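Local structure of cytosol aminopeptidase (Coxiella burnetii, 3IJ3) at residues 324-329 / 415-420. The protein probably acts as a manganese-dependent aminopeptidase of the M17 (leucine aminopeptidase) family, removing residues from the N-termini of peptides. Residues are numbered along the deposited sequence; the frame is centred on the assembly and turned at random.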
loop_
_atom_site.group_PDB
_atom_site.type_symbol
_atom_site.label_atom_id
_atom_site.label_comp_id
_atom_site.label_asym_id
_atom_site.label_seq_id
_atom_site.Cartn_x
_atom_site.Cartn_y
_atom_site.Cartn_z
ATOM N N LYS A 324 28.243 24.052 5.370
ATOM C CA LYS A 324 26.844 24.266 5.005
ATOM C C LYS A 324 26.063 23.328 5.917
ATOM O O LYS A 324 26.605 22.316 6.375
ATOM C CB LYS A 324 26.568 23.940 3.554
ATOM C CG LYS A 324 27.273 24.852 2.598
ATOM C CD LYS A 324 26.897 24.573 1.136
ATOM C CE LYS A 324 27.634 25.519 0.189
ATOM N NZ LYS A 324 27.248 26.926 0.393
ATOM N N THR A 325 24.819 23.652 6.215
ATOM C CA THR A 325 23.991 22.756 7.049
ATOM C C THR A 325 22.970 22.057 6.139
ATOM O O THR A 325 22.395 22.691 5.266
ATOM C CB THR A 325 23.297 23.491 8.191
ATOM O OG1 THR A 325 22.598 24.633 7.695
ATOM C CG2 THR A 325 24.353 23.919 9.237
ATOM N N ILE A 326 22.750 20.761 6.364
ATOM C CA ILE A 326 21.798 19.981 5.580
ATOM C C ILE A 326 20.699 19.441 6.489
ATOM O O ILE A 326 20.988 18.766 7.478
ATOM C CB ILE A 326 22.459 18.746 4.981
ATOM C CG1 ILE A 326 23.685 19.129 4.153
ATOM C CG2 ILE A 326 21.472 17.991 4.130
ATOM C CD1 ILE A 326 24.537 17.903 3.899
ATOM N N GLU A 327 19.462 19.763 6.168
ATOM C CA GLU A 327 18.330 19.222 6.884
ATOM C C GLU A 327 17.989 17.903 6.204
ATOM O O GLU A 327 17.692 17.868 4.992
ATOM C CB GLU A 327 17.131 20.153 6.850
ATOM C CG GLU A 327 15.937 19.558 7.653
ATOM C CD GLU A 327 14.693 20.420 7.649
ATOM O OE1 GLU A 327 14.548 21.289 6.749
ATOM O OE2 GLU A 327 13.840 20.216 8.565
ATOM N N ILE A 328 17.972 16.829 6.971
ATOM C CA ILE A 328 17.657 15.516 6.429
ATOM C C ILE A 328 16.148 15.338 6.318
ATOM O O ILE A 328 15.416 15.279 7.329
ATOM C CB ILE A 328 18.233 14.378 7.300
ATOM C CG1 ILE A 328 19.753 14.538 7.467
ATOM C CG2 ILE A 328 17.862 12.977 6.694
ATOM C CD1 ILE A 328 20.537 14.626 6.117
ATOM N N THR A 329 15.675 15.275 5.085
ATOM C CA THR A 329 14.257 15.064 4.795
ATOM C C THR A 329 13.988 13.643 4.291
ATOM O O THR A 329 12.840 13.268 4.120
ATOM C CB THR A 329 13.709 16.108 3.801
ATOM O OG1 THR A 329 14.542 16.177 2.661
ATOM C CG2 THR A 329 13.683 17.494 4.455
ATOM N N ALA A 415 17.734 24.721 7.777
ATOM C CA ALA A 415 19.137 24.628 7.380
ATOM C C ALA A 415 19.398 25.327 6.065
ATOM O O ALA A 415 18.483 25.888 5.455
ATOM C CB ALA A 415 19.532 23.129 7.250
ATOM N N ASP A 416 20.644 25.263 5.586
ATOM C CA ASP A 416 20.975 25.854 4.273
ATOM C C ASP A 416 20.226 25.180 3.110
ATOM O O ASP A 416 19.833 25.851 2.124
ATOM C CB ASP A 416 22.481 25.831 4.023
ATOM C CG ASP A 416 23.235 26.732 4.966
ATOM O OD1 ASP A 416 22.749 27.882 5.213
ATOM O OD2 ASP A 416 24.326 26.304 5.451
ATOM N N LEU A 417 20.031 23.866 3.215
ATOM C CA LEU A 417 19.264 23.122 2.221
ATOM C C LEU A 417 18.853 21.769 2.778
ATOM O O LEU A 417 19.331 21.353 3.803
ATOM C CB LEU A 417 20.035 22.898 0.929
ATOM C CG LEU A 417 21.226 21.967 0.939
ATOM C CD1 LEU A 417 21.682 21.671 -0.541
ATOM C CD2 LEU A 417 22.380 22.537 1.783
ATOM N N THR A 418 17.923 21.132 2.102
ATOM C CA THR A 418 17.508 19.783 2.463
ATOM C C THR A 418 18.264 18.826 1.580
ATOM O O THR A 418 18.888 19.242 0.603
ATOM C CB THR A 418 16.009 19.547 2.237
ATOM O OG1 THR A 418 15.707 19.683 0.838
ATOM C CG2 THR A 418 15.145 20.519 3.051
ATOM N N ASN A 419 18.229 17.532 1.922
ATOM C CA ASN A 419 18.879 16.560 1.056
ATOM C C ASN A 419 17.936 15.926 0.046
ATOM O O ASN A 419 18.405 15.242 -0.831
ATOM C CB ASN A 419 19.605 15.456 1.825
ATOM C CG ASN A 419 18.692 14.514 2.520
ATOM O OD1 ASN A 419 17.636 14.901 3.016
ATOM N ND2 ASN A 419 19.126 13.225 2.625
ATOM N N SER A 420 16.636 16.154 0.130
ATOM C CA SER A 420 15.725 15.560 -0.843
ATOM C C SER A 420 14.605 16.507 -1.149
ATOM O O SER A 420 14.287 17.389 -0.345
ATOM C CB SER A 420 15.117 14.238 -0.355
ATOM O OG SER A 420 14.230 14.500 0.722
#
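T325 and D416 grip each other reciprocally at one end of a short parallel pairing: T325 N donates to D416 OD2 (2.8 Å), on the anti side of the carboxylate and 29° out of its plane, while D416 N donates to T325 OG1 (2.9 Å). With chi1 at 51°, OG1 sits between its own backbone N and carbonyl carbon. E327 N bonds to L417 O (2.9 Å) and N419 N to E327 O (3.1 Å); the bond from L417 N to T325 O is weak. At the far end the N419 amide replaces a strand carbonyl, its OD1 taking T329 N at 2.9 Å, and the hydroxyls of T329 and S420 share a hydrogen bond (T329 OG1 to S420 OG, 2.6 Å). The CG2 methyls of T329 and T418 touch at 3.6 Å, the two side chains crossing at about a right angle. N419 ND2 is held by the carbonyls of N330 and A333, which fixes the amide's rotation. F434 of helix 427-436 packs on I326, L417 and N419; strand 317-319 flanks 325-327 on its other edge. Side-chain polar groups thus extend a two-bridge parallel ladder at both ends, and T325 OG1, an acceptor towards D416 N, donates its own proton to Y143 O of a second subunit.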